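Local coordinates for protein glutathione S-transferase omega-like 2 (Saccharomyces cerevisiae, PDB 5LKB) that acts as a glutathione-dependent thiol transferase and dehydroascorbate reductase and reacts with glutathionyl-(hydro)quinones, at residues R51-L61 against S174-N182. Numbering follows the deposited sequence.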
loop_
_atom_site.group_PDB
_atom_site.type_symbol
_atom_site.label_atom_id
_atom_site.label_comp_id
_atom_site.label_asym_id
_atom_site.label_seq_id
_atom_site.Cartn_x
_atom_site.Cartn_y
_atom_site.Cartn_z
ATOM N N ARG A 51 -19.155 1.493 -14.997
ATOM C CA ARG A 51 -19.379 0.841 -16.280
ATOM C C ARG A 51 -20.491 1.523 -17.013
ATOM O O ARG A 51 -20.387 1.717 -18.214
ATOM C CB ARG A 51 -19.793 -0.615 -16.084
ATOM C CG ARG A 51 -18.800 -1.552 -15.340
ATOM C CD ARG A 51 -19.556 -2.809 -14.995
ATOM N NE ARG A 51 -18.669 -3.929 -14.718
ATOM C CZ ARG A 51 -19.088 -5.170 -14.562
ATOM N NH1 ARG A 51 -20.398 -5.433 -14.698
ATOM N NH2 ARG A 51 -18.217 -6.126 -14.318
ATOM N N THR A 52 -21.533 1.885 -16.286
ATOM C CA THR A 52 -22.719 2.442 -16.929
ATOM C C THR A 52 -22.490 3.872 -17.384
ATOM O O THR A 52 -23.073 4.285 -18.393
ATOM C CB THR A 52 -23.947 2.317 -16.021
ATOM O OG1 THR A 52 -23.931 3.201 -14.916
ATOM C CG2 THR A 52 -24.124 0.922 -15.492
ATOM N N LEU A 53 -21.681 4.664 -16.653
ATOM C CA LEU A 53 -21.369 6.017 -17.080
ATOM C C LEU A 53 -20.558 6.001 -18.366
ATOM O O LEU A 53 -20.837 6.779 -19.287
ATOM C CB LEU A 53 -20.601 6.746 -16.014
ATOM C CG LEU A 53 -21.320 7.080 -14.751
ATOM C CD1 LEU A 53 -20.347 7.803 -13.778
ATOM C CD2 LEU A 53 -22.544 7.959 -14.959
ATOM N N ILE A 54 -19.561 5.126 -18.460
ATOM C CA ILE A 54 -18.734 5.035 -19.649
ATOM C C ILE A 54 -19.617 4.668 -20.852
ATOM O O ILE A 54 -19.523 5.255 -21.938
ATOM C CB ILE A 54 -17.587 4.022 -19.471
ATOM C CG1 ILE A 54 -16.616 4.544 -18.388
ATOM C CG2 ILE A 54 -16.842 3.806 -20.765
ATOM C CD1 ILE A 54 -15.785 3.467 -17.764
ATOM N N THR A 55 -20.469 3.672 -20.661
ATOM C CA THR A 55 -21.301 3.174 -21.748
ATOM C C THR A 55 -22.331 4.218 -22.159
ATOM O O THR A 55 -22.548 4.431 -23.362
ATOM C CB THR A 55 -21.960 1.866 -21.313
ATOM O OG1 THR A 55 -20.967 0.879 -20.961
ATOM C CG2 THR A 55 -22.747 1.245 -22.471
ATOM N N ARG A 56 -22.939 4.898 -21.196
ATOM C CA ARG A 56 -23.832 6.011 -21.485
ATOM C C ARG A 56 -23.168 7.058 -22.371
ATOM O O ARG A 56 -23.778 7.595 -23.317
ATOM C CB ARG A 56 -24.419 6.592 -20.191
ATOM C CG ARG A 56 -25.187 7.907 -20.346
ATOM C CD ARG A 56 -25.799 8.236 -19.047
ATOM N NE ARG A 56 -26.323 9.599 -18.925
ATOM C CZ ARG A 56 -25.708 10.660 -18.415
ATOM N NH1 ARG A 56 -24.448 10.603 -17.935
ATOM N NH2 ARG A 56 -26.374 11.800 -18.299
ATOM N N ALA A 57 -21.930 7.417 -22.071
ATOM C CA ALA A 57 -21.241 8.393 -22.908
ATOM C C ALA A 57 -20.944 7.847 -24.300
ATOM O O ALA A 57 -21.195 8.542 -25.305
ATOM C CB ALA A 57 -19.945 8.834 -22.237
ATOM N N LEU A 58 -20.388 6.647 -24.395
ATOM C CA LEU A 58 -19.922 6.085 -25.658
ATOM C C LEU A 58 -21.103 5.895 -26.604
ATOM O O LEU A 58 -20.971 6.024 -27.827
ATOM C CB LEU A 58 -19.222 4.739 -25.431
ATOM C CG LEU A 58 -17.798 4.800 -24.827
ATOM C CD1 LEU A 58 -17.295 3.390 -24.524
ATOM C CD2 LEU A 58 -16.810 5.444 -25.727
ATOM N N LYS A 59 -22.259 5.570 -26.047
ATOM C CA LYS A 59 -23.429 5.339 -26.889
ATOM C C LYS A 59 -24.232 6.609 -27.115
ATOM O O LYS A 59 -25.312 6.532 -27.743
ATOM C CB LYS A 59 -24.284 4.219 -26.298
ATOM C CG LYS A 59 -23.676 2.788 -26.474
ATOM C CD LYS A 59 -23.553 2.377 -27.920
ATOM C CE LYS A 59 -24.887 1.860 -28.410
ATOM N NZ LYS A 59 -25.101 2.154 -29.905
ATOM N N GLY A 60 -23.750 7.770 -26.645
ATOM C CA GLY A 60 -24.404 9.036 -26.957
ATOM C C GLY A 60 -25.736 9.274 -26.298
ATOM O O GLY A 60 -26.635 9.869 -26.918
ATOM N N LEU A 61 -25.926 8.788 -25.087
ATOM C CA LEU A 61 -27.182 8.779 -24.377
ATOM C C LEU A 61 -27.243 9.770 -23.224
ATOM O O LEU A 61 -28.167 9.709 -22.407
ATOM C CB LEU A 61 -27.513 7.352 -23.888
ATOM C CG LEU A 61 -27.604 6.298 -24.953
ATOM C CD1 LEU A 61 -27.571 4.884 -24.389
ATOM C CD2 LEU A 61 -28.931 6.552 -25.740
ATOM N N SER A 174 -25.205 -4.003 -13.092
ATOM C CA SER A 174 -24.434 -3.199 -14.034
ATOM C C SER A 174 -24.157 -3.956 -15.337
ATOM O O SER A 174 -24.023 -3.337 -16.397
ATOM C CB SER A 174 -23.109 -2.706 -13.386
ATOM O OG SER A 174 -22.192 -3.787 -13.155
ATOM N N SER A 175 -23.996 -5.287 -15.281
ATOM C CA SER A 175 -23.629 -6.033 -16.471
ATOM C C SER A 175 -24.789 -6.026 -17.465
ATOM O O SER A 175 -24.535 -6.177 -18.668
ATOM C CB SER A 175 -23.263 -7.479 -16.119
ATOM O OG SER A 175 -24.365 -8.215 -15.588
ATOM N N GLU A 176 -26.026 -5.849 -16.957
ATOM C CA GLU A 176 -27.217 -5.853 -17.824
ATOM C C GLU A 176 -27.532 -4.429 -18.238
ATOM O O GLU A 176 -27.935 -4.186 -19.377
ATOM C CB GLU A 176 -28.391 -6.486 -17.095
ATOM C CG GLU A 176 -28.213 -8.013 -17.004
ATOM C CD GLU A 176 -29.198 -8.706 -16.070
ATOM O OE1 GLU A 176 -30.003 -8.055 -15.379
ATOM O OE2 GLU A 176 -29.159 -9.952 -15.983
ATOM N N ILE A 177 -27.378 -3.466 -17.320
ATOM C CA ILE A 177 -27.593 -2.064 -17.729
ATOM C C ILE A 177 -26.731 -1.716 -18.936
ATOM O O ILE A 177 -27.188 -1.056 -19.873
ATOM C CB ILE A 177 -27.368 -1.100 -16.545
ATOM C CG1 ILE A 177 -28.414 -1.300 -15.450
ATOM C CG2 ILE A 177 -27.310 0.375 -17.001
ATOM C CD1 ILE A 177 -28.016 -0.651 -14.086
ATOM N N ILE A 178 -25.463 -2.141 -18.964
ATOM C CA ILE A 178 -24.633 -1.789 -20.111
ATOM C C ILE A 178 -25.072 -2.497 -21.404
ATOM O O ILE A 178 -24.810 -1.995 -22.502
ATOM C CB ILE A 178 -23.129 -1.976 -19.755
ATOM C CG1 ILE A 178 -22.802 -3.454 -19.501
ATOM C CG2 ILE A 178 -22.759 -1.026 -18.643
ATOM C CD1 ILE A 178 -21.311 -3.658 -19.047
ATOM N N ARG A 179 -25.732 -3.650 -21.281
ATOM C CA ARG A 179 -26.315 -4.293 -22.451
ATOM C C ARG A 179 -27.533 -3.509 -22.906
ATOM O O ARG A 179 -27.722 -3.283 -24.111
ATOM C CB ARG A 179 -26.670 -5.740 -22.097
ATOM C CG ARG A 179 -25.483 -6.702 -21.995
ATOM C CD ARG A 179 -24.699 -6.851 -23.296
ATOM N NE ARG A 179 -23.400 -7.528 -23.113
ATOM C CZ ARG A 179 -23.193 -8.828 -23.142
ATOM N NH1 ARG A 179 -24.224 -9.669 -23.379
ATOM N NH2 ARG A 179 -21.969 -9.318 -22.970
ATOM N N ILE A 180 -28.344 -3.038 -21.959
ATOM C CA ILE A 180 -29.491 -2.200 -22.356
ATOM C C ILE A 180 -29.015 -0.968 -23.112
ATOM O O ILE A 180 -29.532 -0.628 -24.196
ATOM C CB ILE A 180 -30.343 -1.848 -21.134
ATOM C CG1 ILE A 180 -30.940 -3.091 -20.484
ATOM C CG2 ILE A 180 -31.490 -0.854 -21.491
ATOM C CD1 ILE A 180 -31.651 -2.823 -19.126
ATOM N N LEU A 181 -28.019 -0.255 -22.557
ATOM C CA LEU A 181 -27.547 0.962 -23.197
ATOM C C LEU A 181 -26.983 0.669 -24.544
ATOM O O LEU A 181 -27.106 1.490 -25.431
ATOM C CB LEU A 181 -26.460 1.588 -22.302
ATOM C CG LEU A 181 -26.966 2.068 -20.942
ATOM C CD1 LEU A 181 -25.815 2.516 -20.088
ATOM C CD2 LEU A 181 -28.008 3.191 -20.969
ATOM N N ASN A 182 -26.298 -0.462 -24.722
ATOM C CA ASN A 182 -25.681 -0.764 -25.992
ATOM C C ASN A 182 -26.694 -1.264 -27.044
ATOM O O ASN A 182 -26.367 -1.220 -28.230
ATOM C CB ASN A 182 -24.547 -1.781 -25.844
ATOM C CG ASN A 182 -23.837 -2.039 -27.145
ATOM O OD1 ASN A 182 -23.138 -1.143 -27.673
ATOM N ND2 ASN A 182 -23.960 -3.260 -27.664
#
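Thr55 points at Ile178 and Leu181, and Thr52 reaches Ile177 and Ile178 from the side, between two helices that run almost exactly parallel, their segment axes inclined by 4° and 9.2 Å apart. Thr52 and Ile178 come closest in the backbone, CA to CA 5.6 Å. With Thr52 CG2 beside its own backbone N and anti to the carbonyl carbon, the methyl meets Ile177 CG2 at 3.6 Å, while the Thr52 hydroxyl is hydrogen-bonded to Ala49 O. Thr55 divides its two branches. OG1 turns back within its helix to Arg51 O (2.9 Å), which also takes Thr55 N from the opposite face of the carbonyl; CG2, anti to the backbone N (the OG1 torsion being -59°), packs on Leu181 CB at 3.7 Å. Ile178 CG2 rests against that same hydroxyl. Replacing Thr55 with an alanine would probably leave Leu181 CB and Ile178 CG2 less tightly packed and Arg51 O with its backbone donor alone. Leu61, whose N bonds Arg56 O in the Schellman motif that closes the first helix, lays CD1 on Leu181 CD2. Near the C-terminal end of both helices the bent Lys59 chain brings CE to 3.4 Å from Asn182 O, and its NZ hydrogen-bonds the carbonyl oxygens of His194 and Thr197. At the other end the extended Arg51 chain reaches Ser174 OG through NH1, a weak, strongly bent bond of 2.9 Å. Both helices belong to the thioredoxin-like N-terminal domain, and Ser174 binds glutathione; a largely apolar seam, with Arg51–Ser174 at one end and Lys59–Asn182 at the other, thus joins the helix following the catalytic cysteine to the one that starts at the glutathione site, and the nearby guanidinium would probably make the surroundings of Ser174 more electropositive.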